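Local coordinates for protein mitochondrial enolase superfamily member 1 (Homo sapiens, PDB 4A35) that catalyses the magnesium-dependent dehydration of L-fuconate to 2-keto-3-deoxy-L-fuconate, a step in the breakdown of L-fucose, at residues Val353-Gly358 with His368-Asp373; Leu362-Gln367 with Glu394-Pro399; Arg384-Val389 with Ala405-Pro410. All coordinates share one frame; numbering follows the deposited sequence.

In the fold
Followed from the N terminus, the chain makes three ties in the barrel domain of this enolase-superfamily enzyme. Interaction 1 closes a short loop, bringing Val-353-Gly-358 against the middle of helix 362-377. Before that loop is complete, interaction 2 opens on the first turns of the same helix; it closes at Glu-394-Pro-399, so the two cross. Interaction 3 starts at strand 386-388, within the span of interaction 2, and ends beyond it at strand 406-408, giving a second crossing. Interactions 1 and 3 stand in series and nothing is nested. Interactions 1 and 2 tie helix 362-377 to the barrel wall and to the loop after its last strand, while interaction 3 ties that strand to strand 406-408.

Interaction 1. Residues Val353-Gly358 with His368-Asp373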
ATOM      1  N   VAL A 353     -11.598  19.030  -7.095  1.00 16.97           N
ATOM      2  CA  VAL A 353     -11.145  18.386  -5.871  1.00 15.11           C
ATOM      3  C   VAL A 353     -12.206  18.666  -4.781  1.00 19.20           C
ATOM      4  O   VAL A 353     -12.556  19.843  -4.504  1.00 19.39           O
ATOM      5  CB  VAL A 353      -9.706  18.829  -5.428  1.00 17.12           C
ATOM      6  CG1 VAL A 353      -9.299  18.234  -4.080  1.00 18.05           C
ATOM      7  CG2 VAL A 353      -8.670  18.471  -6.488  1.00 16.38           C
ATOM      8  N   CYS A 354     -12.660  17.579  -4.141  1.00 15.66           N
ATOM      9  CA  CYS A 354     -13.651  17.586  -3.027  1.00 15.37           C
ATOM     10  C   CYS A 354     -13.038  16.830  -1.867  1.00 18.26           C
ATOM     11  O   CYS A 354     -13.087  15.590  -1.805  1.00 16.31           O
ATOM     12  CB  CYS A 354     -14.966  16.964  -3.475  1.00 16.26           C
ATOM     13  SG  CYS A 354     -15.821  17.938  -4.744  1.00 18.79           S
ATOM     14  N   PRO A 355     -12.327  17.537  -0.978  1.00 16.10           N
ATOM     15  CA  PRO A 355     -11.537  16.805   0.031  1.00 15.89           C
ATOM     16  C   PRO A 355     -12.347  15.866   0.924  1.00 18.43           C
ATOM     17  O   PRO A 355     -13.519  16.137   1.245  1.00 17.35           O
ATOM     18  CB  PRO A 355     -10.952  17.934   0.901  1.00 20.19           C
ATOM     19  CG  PRO A 355     -10.799  19.064  -0.058  1.00 21.43           C
ATOM     20  CD  PRO A 355     -12.036  18.996  -0.952  1.00 17.41           C
ATOM     21  N   HIS A 356     -11.690  14.790   1.361  1.00 17.51           N
ATOM     22  CA  HIS A 356     -12.209  13.937   2.397  1.00 17.15           C
ATOM     23  C   HIS A 356     -11.849  14.592   3.736  1.00 20.07           C
ATOM     24  O   HIS A 356     -10.769  15.187   3.898  1.00 18.57           O
ATOM     25  CB  HIS A 356     -11.617  12.500   2.293  1.00 17.11           C
ATOM     26  CG  HIS A 356     -11.828  11.640   3.509  1.00 20.10           C
ATOM     27  ND1 HIS A 356     -10.787  11.387   4.415  1.00 20.81           N
ATOM     28  CD2 HIS A 356     -12.929  10.977   3.927  1.00 21.44           C
ATOM     29  CE1 HIS A 356     -11.295  10.578   5.338  1.00 19.34           C
ATOM     30  NE2 HIS A 356     -12.568  10.289   5.083  1.00 20.25           N
ATOM     31  N   ALA A 357     -12.703  14.409   4.717  1.00 16.59           N
ATOM     32  CA  ALA A 357     -12.405  14.936   6.047  1.00 17.04           C
ATOM     33  C   ALA A 357     -13.165  14.122   7.129  1.00 23.45           C
ATOM     34  O   ALA A 357     -13.496  12.948   6.884  1.00 24.28           O
ATOM     35  CB  ALA A 357     -12.710  16.427   6.108  1.00 17.58           C
ATOM     36  N   GLY A 358     -13.269  14.668   8.340  1.00 21.09           N
ATOM     37  CA  GLY A 358     -13.867  13.976   9.480  1.00 20.78           C
ATOM     38  C   GLY A 358     -12.785  13.323  10.319  1.00 23.66           C
ATOM     39  O   GLY A 358     -11.707  13.897  10.494  1.00 22.25           O
ATOM     40  N   HIS A 368      -6.911  23.828   5.027  1.00 16.66           N
ATOM     41  CA  HIS A 368      -5.801  24.658   4.550  1.00 17.21           C
ATOM     42  C   HIS A 368      -5.492  24.342   3.096  1.00 19.40           C
ATOM     43  O   HIS A 368      -5.186  25.237   2.319  1.00 19.55           O
ATOM     44  CB  HIS A 368      -4.523  24.386   5.407  1.00 17.60           C
ATOM     45  CG  HIS A 368      -4.581  24.906   6.813  1.00 19.75           C
ATOM     46  ND1 HIS A 368      -4.068  26.161   7.137  1.00 19.40           N
ATOM     47  CD2 HIS A 368      -5.056  24.320   7.930  1.00 19.92           C
ATOM     48  CE1 HIS A 368      -4.286  26.303   8.433  1.00 19.63           C
ATOM     49  NE2 HIS A 368      -4.858  25.209   8.961  1.00 20.53           N
ATOM     50  N   LEU A 369      -5.506  23.055   2.756  1.00 16.21           N
ATOM     51  CA  LEU A 369      -5.120  22.628   1.411  1.00 15.35           C
ATOM     52  C   LEU A 369      -6.152  23.109   0.357  1.00 18.90           C
ATOM     53  O   LEU A 369      -5.772  23.551  -0.737  1.00 17.29           O
ATOM     54  CB  LEU A 369      -4.930  21.100   1.356  1.00 14.76           C
ATOM     55  CG  LEU A 369      -3.851  20.520   2.294  1.00 17.64           C
ATOM     56  CD1 LEU A 369      -3.862  18.940   2.255  1.00 15.83           C
ATOM     57  CD2 LEU A 369      -2.496  21.045   1.974  1.00 23.82           C
ATOM     58  N   ILE A 370      -7.443  22.998   0.679  1.00 16.75           N
ATOM     59  CA  ILE A 370      -8.479  23.361  -0.294  1.00 16.34           C
ATOM     60  C   ILE A 370      -8.669  24.903  -0.393  1.00 17.51           C
ATOM     61  O   ILE A 370      -8.965  25.391  -1.486  1.00 19.12           O
ATOM     62  CB  ILE A 370      -9.789  22.577  -0.055  1.00 20.28           C
ATOM     63  CG1 ILE A 370     -10.603  22.450  -1.358  1.00 22.47           C
ATOM     64  CG2 ILE A 370     -10.641  23.070   1.143  1.00 19.25           C
ATOM     65  CD1 ILE A 370      -9.877  21.609  -2.586  1.00 17.24           C
ATOM     66  N   ILE A 371      -8.428  25.652   0.717  1.00 16.07           N
ATOM     67  CA  ILE A 371      -8.452  27.109   0.651  1.00 15.43           C
ATOM     68  C   ILE A 371      -7.288  27.545  -0.285  1.00 18.83           C
ATOM     69  O   ILE A 371      -7.476  28.406  -1.137  1.00 18.90           O
ATOM     70  CB  ILE A 371      -8.423  27.729   2.046  1.00 17.16           C
ATOM     71  CG1 ILE A 371      -9.822  27.517   2.740  1.00 16.08           C
ATOM     72  CG2 ILE A 371      -7.999  29.219   2.020  1.00 17.29           C
ATOM     73  CD1 ILE A 371      -9.766  27.730   4.216  1.00 18.12           C
ATOM     74  N   PHE A 372      -6.088  26.945  -0.078  1.00 17.19           N
ATOM     75  CA  PHE A 372      -4.938  27.201  -0.958  1.00 17.84           C
ATOM     76  C   PHE A 372      -5.303  26.844  -2.423  1.00 19.93           C
ATOM     77  O   PHE A 372      -5.038  27.653  -3.320  1.00 21.07           O
ATOM     78  CB  PHE A 372      -3.658  26.475  -0.495  1.00 19.11           C
ATOM     79  CG  PHE A 372      -2.603  26.411  -1.600  1.00 19.93           C
ATOM     80  CD1 PHE A 372      -1.876  27.546  -1.960  1.00 21.49           C
ATOM     81  CD2 PHE A 372      -2.391  25.228  -2.323  1.00 22.18           C
ATOM     82  CE1 PHE A 372      -0.917  27.490  -2.992  1.00 20.42           C
ATOM     83  CE2 PHE A 372      -1.481  25.196  -3.395  1.00 23.38           C
ATOM     84  CZ  PHE A 372      -0.738  26.329  -3.709  1.00 21.30           C
ATOM     85  N   ASP A 373      -5.969  25.691  -2.633  1.00 16.89           N
ATOM     86  CA  ASP A 373      -6.380  25.268  -3.972  1.00 16.97           C
ATOM     87  C   ASP A 373      -7.222  26.398  -4.642  1.00 20.16           C
ATOM     88  O   ASP A 373      -6.951  26.785  -5.793  1.00 18.93           O
ATOM     89  CB  ASP A 373      -7.180  23.955  -3.926  1.00 17.08           C
ATOM     90  CG  ASP A 373      -7.626  23.573  -5.311  1.00 21.20           C
ATOM     91  OD1 ASP A 373      -6.752  23.284  -6.146  1.00 21.23           O
ATOM     92  OD2 ASP A 373      -8.851  23.677  -5.597  1.00 22.63           O
TER
HETATM   93  O   HOH W   1      -9.907  21.716  -7.182  1.00 21.00           O
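Pro-355 and Ile-370 mark the closest backbone approach, 7.2 Å from CA to CA, where segment 353-358 passes the middle of helix 362-377. Extended but not a regular strand, the segment occupies the seventh strand position of the modified TIM barrel of the enolase superfamily: it makes backbone hydrogen bonds with Leu-326 and Ile-328 one way and Glu-387 the other, and the helix after it packs back on it. The contact illustrates how one branched side chain can join a barrel wall to its helix. Ile-370 places CG1 roughly anti to its backbone N (chi1 -154°), and the turn at chi2 (63°) brings CD1 within reach of two residues. CG1 lies 3.6 Å from Pro-355 CG, the proline ring and the isoleucine meeting at a slant. CD1 comes 3.7 Å from Val-353 CG1, and these two side chains run past one another in opposite senses. Val-353 O, buried by this apolar packing, has no partner in the model.

Beyond the proline, His-356, Ala-357 and Gly-358 carry the chain into the active site; by similarity all three bind substrate, and His-356, a predicted active-site residue, is hydrogen-bonded through ND1 to Asp-329 OD1. At the other end Asp-373, which with Tyr-188 and Ser-380 holds a second magnesium ion, distinct from that of Asp-251, Glu-277 and Glu-306, also bonds through OD2 to Ser-378 OG. The one polar link between the segments is a water molecule, which accepts from Val-353 N at 3.2 Å and donates to Asp-373 OD2 at 2.7 Å.

Interaction 2. Residues Leu362-Gln367 with Glu394-Pro399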
ATOM      1  N   LEU A 362      -8.930  15.586  10.584  1.00 16.69           N
ATOM      2  CA  LEU A 362      -8.800  15.756   9.110  1.00 15.14           C
ATOM      3  C   LEU A 362      -9.418  17.099   8.628  1.00 20.53           C
ATOM      4  O   LEU A 362      -8.846  17.718   7.735  1.00 19.82           O
ATOM      5  CB  LEU A 362      -9.475  14.588   8.365  1.00 15.41           C
ATOM      6  CG  LEU A 362      -8.947  13.155   8.719  1.00 21.57           C
ATOM      7  CD1 LEU A 362      -9.720  12.071   7.891  1.00 21.63           C
ATOM      8  CD2 LEU A 362      -7.405  13.035   8.428  1.00 19.91           C
ATOM      9  N   CYS A 363     -10.571  17.529   9.209  1.00 17.39           N
ATOM     10  CA  CYS A 363     -11.192  18.845   8.868  1.00 18.97           C
ATOM     11  C   CYS A 363     -10.158  19.979   9.121  1.00 20.35           C
ATOM     12  O   CYS A 363      -9.960  20.860   8.260  1.00 18.95           O
ATOM     13  CB  CYS A 363     -12.460  19.089   9.696  1.00 20.09           C
ATOM     14  SG  CYS A 363     -13.783  17.882   9.424  1.00 23.04           S
ATOM     15  N   GLU A 364      -9.547  19.966  10.347  1.00 16.95           N
ATOM     16  CA  GLU A 364      -8.591  20.978  10.785  1.00 16.48           C
ATOM     17  C   GLU A 364      -7.414  21.120   9.784  1.00 20.88           C
ATOM     18  O   GLU A 364      -6.999  22.245   9.515  1.00 18.90           O
ATOM     19  CB  GLU A 364      -8.030  20.611  12.174  1.00 18.52           C
ATOM     20  CG  GLU A 364      -8.943  20.974  13.358  1.00 20.89           C
ATOM     21  CD  GLU A 364     -10.310  20.302  13.438  1.00 22.35           C
ATOM     22  OE1 GLU A 364     -10.457  19.158  12.944  1.00 21.77           O
ATOM     23  OE2 GLU A 364     -11.189  20.859  14.138  1.00 22.71           O
ATOM     24  N   LEU A 365      -6.969  20.020   9.179  1.00 18.45           N
ATOM     25  CA  LEU A 365      -5.798  20.094   8.242  1.00 18.15           C
ATOM     26  C   LEU A 365      -6.225  20.355   6.823  1.00 20.60           C
ATOM     27  O   LEU A 365      -5.716  21.264   6.200  1.00 20.40           O
ATOM     28  CB  LEU A 365      -4.962  18.777   8.256  1.00 18.41           C
ATOM     29  CG  LEU A 365      -3.982  18.597   9.414  1.00 19.21           C
ATOM     30  CD1 LEU A 365      -4.721  18.622  10.787  1.00 19.38           C
ATOM     31  CD2 LEU A 365      -3.154  17.289   9.240  1.00 20.19           C
ATOM     32  N   VAL A 366      -7.137  19.536   6.303  1.00 19.69           N
ATOM     33  CA  VAL A 366      -7.468  19.566   4.890  1.00 17.49           C
ATOM     34  C   VAL A 366      -8.077  20.933   4.439  1.00 19.65           C
ATOM     35  O   VAL A 366      -7.865  21.317   3.300  1.00 19.47           O
ATOM     36  CB  VAL A 366      -8.296  18.363   4.468  1.00 18.79           C
ATOM     37  CG1 VAL A 366      -9.799  18.596   4.626  1.00 18.76           C
ATOM     38  CG2 VAL A 366      -7.907  17.938   3.038  1.00 18.57           C
ATOM     39  N   GLN A 367      -8.747  21.650   5.337  1.00 16.18           N
ATOM     40  CA  GLN A 367      -9.314  22.998   5.018  1.00 15.36           C
ATOM     41  C   GLN A 367      -8.166  23.935   4.473  1.00 19.28           C
ATOM     42  O   GLN A 367      -8.406  24.716   3.569  1.00 17.29           O
ATOM     43  CB  GLN A 367      -9.984  23.608   6.289  1.00 16.53           C
ATOM     44  CG  GLN A 367      -9.000  23.882   7.428  1.00 19.05           C
ATOM     45  CD  GLN A 367      -9.660  24.549   8.631  1.00 18.14           C
ATOM     46  OE1 GLN A 367     -10.711  25.226   8.508  1.00 20.98           O
ATOM     47  NE2 GLN A 367      -9.113  24.283   9.808  1.00 18.80           N
ATOM     48  N   GLU A 394     -13.333  19.632  19.759  1.00 21.72           N
ATOM     49  CA  GLU A 394     -13.046  20.148  21.113  1.00 22.21           C
ATOM     50  C   GLU A 394     -11.643  19.682  21.620  1.00 24.99           C
ATOM     51  O   GLU A 394     -11.132  20.250  22.588  1.00 24.72           O
ATOM     52  CB  GLU A 394     -14.157  19.741  22.126  1.00 23.99           C
ATOM     53  CG  GLU A 394     -14.317  18.241  22.407  1.00 28.96           C
ATOM     54  CD  GLU A 394     -15.139  17.430  21.413  1.00 44.35           C
ATOM     55  OE1 GLU A 394     -15.430  17.941  20.309  1.00 28.46           O
ATOM     56  OE2 GLU A 394     -15.535  16.293  21.756  1.00 37.32           O
ATOM     57  N   HIS A 395     -11.015  18.688  20.939  1.00 19.29           N
ATOM     58  CA  HIS A 395      -9.704  18.183  21.365  1.00 19.61           C
ATOM     59  C   HIS A 395      -8.553  18.899  20.652  1.00 21.40           C
ATOM     60  O   HIS A 395      -7.391  18.651  20.979  1.00 22.23           O
ATOM     61  CB  HIS A 395      -9.605  16.660  21.167  1.00 19.76           C
ATOM     62  CG  HIS A 395     -10.678  15.902  21.896  1.00 24.04           C
ATOM     63  ND1 HIS A 395     -10.804  15.971  23.270  1.00 26.09           N
ATOM     64  CD2 HIS A 395     -11.680  15.132  21.412  1.00 25.44           C
ATOM     65  CE1 HIS A 395     -11.849  15.223  23.582  1.00 25.22           C
ATOM     66  NE2 HIS A 395     -12.383  14.665  22.514  1.00 25.01           N
ATOM     67  N   PHE A 396      -8.885  19.814  19.726  1.00 20.42           N
ATOM     68  CA  PHE A 396      -7.894  20.606  18.997  1.00 19.94           C
ATOM     69  C   PHE A 396      -7.822  22.009  19.602  1.00 21.96           C
ATOM     70  O   PHE A 396      -8.844  22.609  19.945  1.00 23.85           O
ATOM     71  CB  PHE A 396      -8.233  20.649  17.480  1.00 20.08           C
ATOM     72  CG  PHE A 396      -7.907  19.305  16.858  1.00 19.61           C
ATOM     73  CD1 PHE A 396      -8.778  18.221  17.005  1.00 23.74           C
ATOM     74  CD2 PHE A 396      -6.651  19.063  16.299  1.00 19.31           C
ATOM     75  CE1 PHE A 396      -8.438  16.952  16.514  1.00 23.04           C
ATOM     76  CE2 PHE A 396      -6.299  17.778  15.822  1.00 21.13           C
ATOM     77  CZ  PHE A 396      -7.192  16.738  15.935  1.00 21.15           C
ATOM     78  N   LYS A 397      -6.604  22.535  19.685  1.00 19.36           N
ATOM     79  CA  LYS A 397      -6.331  23.897  20.167  1.00 20.24           C
ATOM     80  C   LYS A 397      -6.954  24.941  19.173  1.00 23.64           C
ATOM     81  O   LYS A 397      -7.437  26.001  19.582  1.00 24.54           O
ATOM     82  CB  LYS A 397      -4.806  24.089  20.334  1.00 21.86           C
ATOM     83  CG  LYS A 397      -4.443  25.546  20.762  1.00 25.71           C
ATOM     84  CD  LYS A 397      -2.959  25.775  21.096  1.00 28.60           C
ATOM     85  CE  LYS A 397      -2.753  27.224  21.588  1.00 27.04           C
ATOM     86  NZ  LYS A 397      -1.354  27.396  22.082  1.00 37.50           N
ATOM     87  N   TYR A 398      -6.895  24.634  17.870  1.00 20.02           N
ATOM     88  CA  TYR A 398      -7.401  25.513  16.792  1.00 19.65           C
ATOM     89  C   TYR A 398      -8.525  24.787  16.035  1.00 23.31           C
ATOM     90  O   TYR A 398      -8.311  24.297  14.930  1.00 23.34           O
ATOM     91  CB  TYR A 398      -6.244  25.880  15.852  1.00 20.00           C
ATOM     92  CG  TYR A 398      -5.063  26.479  16.578  1.00 21.61           C
ATOM     93  CD1 TYR A 398      -5.104  27.792  17.054  1.00 24.76           C
ATOM     94  CD2 TYR A 398      -3.922  25.713  16.855  1.00 20.62           C
ATOM     95  CE1 TYR A 398      -4.013  28.352  17.732  1.00 26.45           C
ATOM     96  CE2 TYR A 398      -2.828  26.259  17.524  1.00 21.40           C
ATOM     97  CZ  TYR A 398      -2.870  27.592  17.940  1.00 32.05           C
ATOM     98  OH  TYR A 398      -1.803  28.182  18.586  1.00 29.85           O
ATOM     99  N   PRO A 399      -9.731  24.629  16.634  1.00 22.25           N
ATOM    100  CA  PRO A 399     -10.771  23.821  15.954  1.00 22.23           C
ATOM    101  C   PRO A 399     -11.273  24.529  14.711  1.00 26.37           C
ATOM    102  O   PRO A 399     -11.159  25.757  14.649  1.00 22.94           O
ATOM    103  CB  PRO A 399     -11.892  23.733  17.009  1.00 23.46           C
ATOM    104  CG  PRO A 399     -11.702  25.012  17.836  1.00 26.84           C
ATOM    105  CD  PRO A 399     -10.210  25.146  17.941  1.00 22.95           C
TER
HETATM  106  O   HOH W   2      -8.290  25.441  12.434  1.00 21.55           O
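Glu-364 reaches over the ring of Phe-396, its OE1 above one face and the carboxylate and ring planes 14° apart. The pair joins the first turns of helix 362-377, an outer helix of the TIM-barrel domain, to the loop that leads from strand 386-388 to strand 401-402. CG stands anti to the carbonyl carbon (chi1 -81°), which puts it 4.0 Å from Phe-396 CG; the bend at chi2 (62°) then swings OE1 over the ring. CG is also in van der Waals contact with Tyr-398 O, at 3.7 Å. The other oxygen, OE2, reaches past the ring to the backbone, 3.5 Å from Pro-399 CA. It is gripped there by two donors outside the segments, His-393 ND1 and Val-400 N, which together probably limit the carboxylate's rotation and favour its charged form. The contact is a worked case of an acidic side chain pinning a loop to a helix while its CG methylene packs on an aromatic residue.

Farther along, Gln-367 turns back on the helix backbone: NE2 donates to Glu-364 O at 3.0 Å. The same NE2 gives a weak bond to a water, which in turn donates to Tyr-398 O at 2.7 Å.

Interaction 3. Residues Arg384-Val389 with Ala405-Pro410; sequences RVCEYV and ASYMPP
Strand 386-388, the last of the modified TIM barrel, probably lines the substrate pocket, and this contact joins it to strand 406-408 through Tyr-407. Glu-387 binds substrate by similarity; its CB points away from segment 405-410, and its carboxylate is engaged by Lys-221 (a salt bridge), Thr-193 OG1 and Ala-357 N, while its carbonyl serves the contact instead. Tyr-407 OH donates to Glu-387 O at 2.6 Å, lying in the carbonyl plane on a lone pair, with a C=O...O angle of 142°. The carbonyl oxygen in turn sits at the edge of the Tyr-407 ring, near its plane.

Two neighbours of Glu-387 help to fix that ring. Cys-386 has SG anti to its backbone N (chi1 -168°), which carries the sulfur alongside the tyrosine in an oblique sulfur-aromatic contact, 3.7 Å from Tyr-407 CE2. Tyr-388 directs its edge at the face of Tyr-407 in an offset edge-to-face pair, centroids 6.0 Å apart and planes at 72°, with Tyr-388 CD1 3.9 Å from Tyr-407 CZ. A phenylalanine in place of Tyr-407 would probably keep much of this packing but leave Glu-387 O without its hydroxyl donor, so the strand bearing the pocket glutamate would be less firmly held.

Here, then, a backbone is secured by a side chain crossing to it. Strands 386-388 and 406-408 run almost at right angles, their axes 8.8 Å apart, with strand 188-192 between them in the mixed sheet, while Cys-363 and Gln-367 of helix 362-377 and Ile-402 of strand 401-402 pack on Tyr-407.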
ATOM      1  N   ARG A 384     -16.980  21.944  -6.540  1.00 17.40           N
ATOM      2  CA  ARG A 384     -16.048  21.668  -5.432  1.00 17.79           C
ATOM      3  C   ARG A 384     -16.716  21.997  -4.107  1.00 22.44           C
ATOM      4  O   ARG A 384     -17.478  22.963  -3.990  1.00 21.52           O
ATOM      5  CB  ARG A 384     -14.727  22.451  -5.578  1.00 17.42           C
ATOM      6  CG  ARG A 384     -13.956  22.051  -6.845  1.00 18.18           C
ATOM      7  CD  ARG A 384     -12.991  23.148  -7.248  1.00 20.25           C
ATOM      8  NE  ARG A 384     -12.118  22.763  -8.369  1.00 18.16           N
ATOM      9  CZ  ARG A 384     -12.377  22.919  -9.662  1.00 23.84           C
ATOM     10  NH1 ARG A 384     -13.536  23.457 -10.061  1.00 22.37           N
ATOM     11  NH2 ARG A 384     -11.470  22.565 -10.574  1.00 21.84           N
ATOM     12  N   VAL A 385     -16.413  21.160  -3.111  1.00 16.54           N
ATOM     13  CA  VAL A 385     -16.979  21.267  -1.764  1.00 15.40           C
ATOM     14  C   VAL A 385     -16.075  20.473  -0.814  1.00 18.55           C
ATOM     15  O   VAL A 385     -15.510  19.465  -1.219  1.00 17.93           O
ATOM     16  CB  VAL A 385     -18.446  20.735  -1.773  1.00 18.18           C
ATOM     17  CG1 VAL A 385     -18.515  19.229  -2.055  1.00 19.08           C
ATOM     18  CG2 VAL A 385     -19.212  21.128  -0.507  1.00 18.65           C
ATOM     19  N   CYS A 386     -16.017  20.882   0.445  1.00 17.64           N
ATOM     20  CA  CYS A 386     -15.182  20.177   1.406  1.00 16.81           C
ATOM     21  C   CYS A 386     -16.043  19.375   2.364  1.00 19.63           C
ATOM     22  O   CYS A 386     -16.998  19.914   2.911  1.00 19.21           O
ATOM     23  CB  CYS A 386     -14.303  21.159   2.171  1.00 17.87           C
ATOM     24  SG  CYS A 386     -13.014  20.332   3.135  1.00 20.52           S
ATOM     25  N   GLU A 387     -15.674  18.127   2.647  1.00 15.42           N
ATOM     26  CA  GLU A 387     -16.459  17.369   3.614  1.00 17.22           C
ATOM     27  C   GLU A 387     -16.342  17.985   5.027  1.00 19.98           C
ATOM     28  O   GLU A 387     -15.295  18.533   5.393  1.00 19.45           O
ATOM     29  CB  GLU A 387     -15.989  15.918   3.647  1.00 18.78           C
ATOM     30  CG  GLU A 387     -16.766  14.988   4.584  1.00 21.40           C
ATOM     31  CD  GLU A 387     -16.468  13.514   4.350  1.00 28.15           C
ATOM     32  OE1 GLU A 387     -15.329  13.179   3.938  1.00 18.63           O
ATOM     33  OE2 GLU A 387     -17.387  12.684   4.585  1.00 22.40           O
ATOM     34  N   TYR A 388     -17.397  17.841   5.820  1.00 15.85           N
ATOM     35  CA  TYR A 388     -17.345  18.227   7.217  1.00 17.74           C
ATOM     36  C   TYR A 388     -18.047  17.151   8.086  1.00 24.04           C
ATOM     37  O   TYR A 388     -19.106  16.654   7.718  1.00 22.08           O
ATOM     38  CB  TYR A 388     -17.971  19.621   7.460  1.00 18.40           C
ATOM     39  CG  TYR A 388     -18.010  20.013   8.931  1.00 20.53           C
ATOM     40  CD1 TYR A 388     -16.873  20.507   9.576  1.00 22.86           C
ATOM     41  CD2 TYR A 388     -19.134  19.753   9.708  1.00 21.47           C
ATOM     42  CE1 TYR A 388     -16.903  20.843  10.941  1.00 25.47           C
ATOM     43  CE2 TYR A 388     -19.166  20.059  11.066  1.00 23.14           C
ATOM     44  CZ  TYR A 388     -18.048  20.594  11.679  1.00 30.74           C
ATOM     45  OH  TYR A 388     -18.112  20.895  13.015  1.00 33.02           O
ATOM     46  N   VAL A 389     -17.458  16.819   9.236  1.00 21.54           N
ATOM     47  CA  VAL A 389     -18.086  15.923  10.222  1.00 22.51           C
ATOM     48  C   VAL A 389     -17.968  16.628  11.582  1.00 25.48           C
ATOM     49  O   VAL A 389     -16.966  17.297  11.846  1.00 24.14           O
ATOM     50  CB  VAL A 389     -17.547  14.452  10.226  1.00 27.24           C
ATOM     51  CG1 VAL A 389     -18.509  13.514  10.967  1.00 27.61           C
ATOM     52  CG2 VAL A 389     -17.337  13.936   8.792  1.00 27.56           C
ATOM     53  N   ALA A 405     -22.406  26.882   6.941  1.00 23.47           N
ATOM     54  CA  ALA A 405     -21.971  25.637   6.287  1.00 22.73           C
ATOM     55  C   ALA A 405     -20.712  25.886   5.396  1.00 22.59           C
ATOM     56  O   ALA A 405     -20.613  25.371   4.278  1.00 20.76           O
ATOM     57  CB  ALA A 405     -23.115  25.048   5.457  1.00 22.64           C
ATOM     58  N   SER A 406     -19.791  26.719   5.906  1.00 20.02           N
ATOM     59  CA  SER A 406     -18.544  27.063   5.203  1.00 19.12           C
ATOM     60  C   SER A 406     -17.416  27.095   6.176  1.00 24.35           C
ATOM     61  O   SER A 406     -17.595  27.569   7.311  1.00 23.91           O
ATOM     62  CB  SER A 406     -18.623  28.405   4.469  1.00 20.34           C
ATOM     63  OG  SER A 406     -19.764  28.498   3.633  1.00 31.24           O
ATOM     64  N   TYR A 407     -16.230  26.672   5.698  1.00 20.50           N
ATOM     65  CA  TYR A 407     -14.985  26.706   6.461  1.00 19.69           C
ATOM     66  C   TYR A 407     -14.409  28.126   6.461  1.00 24.23           C
ATOM     67  O   TYR A 407     -13.896  28.570   5.425  1.00 22.06           O
ATOM     68  CB  TYR A 407     -13.960  25.740   5.832  1.00 19.74           C
ATOM     69  CG  TYR A 407     -14.148  24.291   6.215  1.00 19.25           C
ATOM     70  CD1 TYR A 407     -13.512  23.760   7.336  1.00 20.58           C
ATOM     71  CD2 TYR A 407     -14.929  23.436   5.434  1.00 19.18           C
ATOM     72  CE1 TYR A 407     -13.552  22.383   7.613  1.00 20.09           C
ATOM     73  CE2 TYR A 407     -15.015  22.065   5.724  1.00 18.50           C
ATOM     74  CZ  TYR A 407     -14.339  21.552   6.827  1.00 20.82           C
ATOM     75  OH  TYR A 407     -14.388  20.214   7.139  1.00 19.63           O
ATOM     76  N   MET A 408     -14.400  28.793   7.619  1.00 19.68           N
ATOM     77  CA  MET A 408     -13.782  30.101   7.688  1.00 18.35           C
ATOM     78  C   MET A 408     -12.256  29.889   7.783  1.00 25.33           C
ATOM     79  O   MET A 408     -11.827  28.984   8.528  1.00 25.66           O
ATOM     80  CB  MET A 408     -14.354  30.903   8.870  1.00 21.01           C
ATOM     81  CG  MET A 408     -15.849  31.107   8.759  1.00 22.95           C
ATOM     82  SD  MET A 408     -16.464  31.759   7.174  1.00 26.67           S
ATOM     83  CE  MET A 408     -15.725  33.407   7.216  1.00 23.19           C
ATOM     84  N   PRO A 409     -11.455  30.605   6.959  1.00 20.98           N
ATOM     85  CA  PRO A 409      -9.993  30.366   6.953  1.00 20.00           C
ATOM     86  C   PRO A 409      -9.338  30.495   8.331  1.00 22.90           C
ATOM     87  O   PRO A 409      -9.500  31.530   8.987  1.00 21.74           O
ATOM     88  CB  PRO A 409      -9.453  31.443   5.996  1.00 21.73           C
ATOM     89  CG  PRO A 409     -10.615  31.803   5.121  1.00 24.25           C
ATOM     90  CD  PRO A 409     -11.811  31.725   6.057  1.00 21.21           C
ATOM     91  N   PRO A 410      -8.541  29.492   8.749  1.00 22.66           N
ATOM     92  CA  PRO A 410      -7.830  29.607  10.048  1.00 22.73           C
ATOM     93  C   PRO A 410      -6.997  30.890  10.153  1.00 25.28           C
ATOM     94  O   PRO A 410      -6.354  31.304   9.183  1.00 25.21           O
ATOM     95  CB  PRO A 410      -6.928  28.366  10.070  1.00 23.40           C
ATOM     96  CG  PRO A 410      -7.691  27.344   9.248  1.00 27.07           C
ATOM     97  CD  PRO A 410      -8.318  28.169   8.117  1.00 23.60           C
TER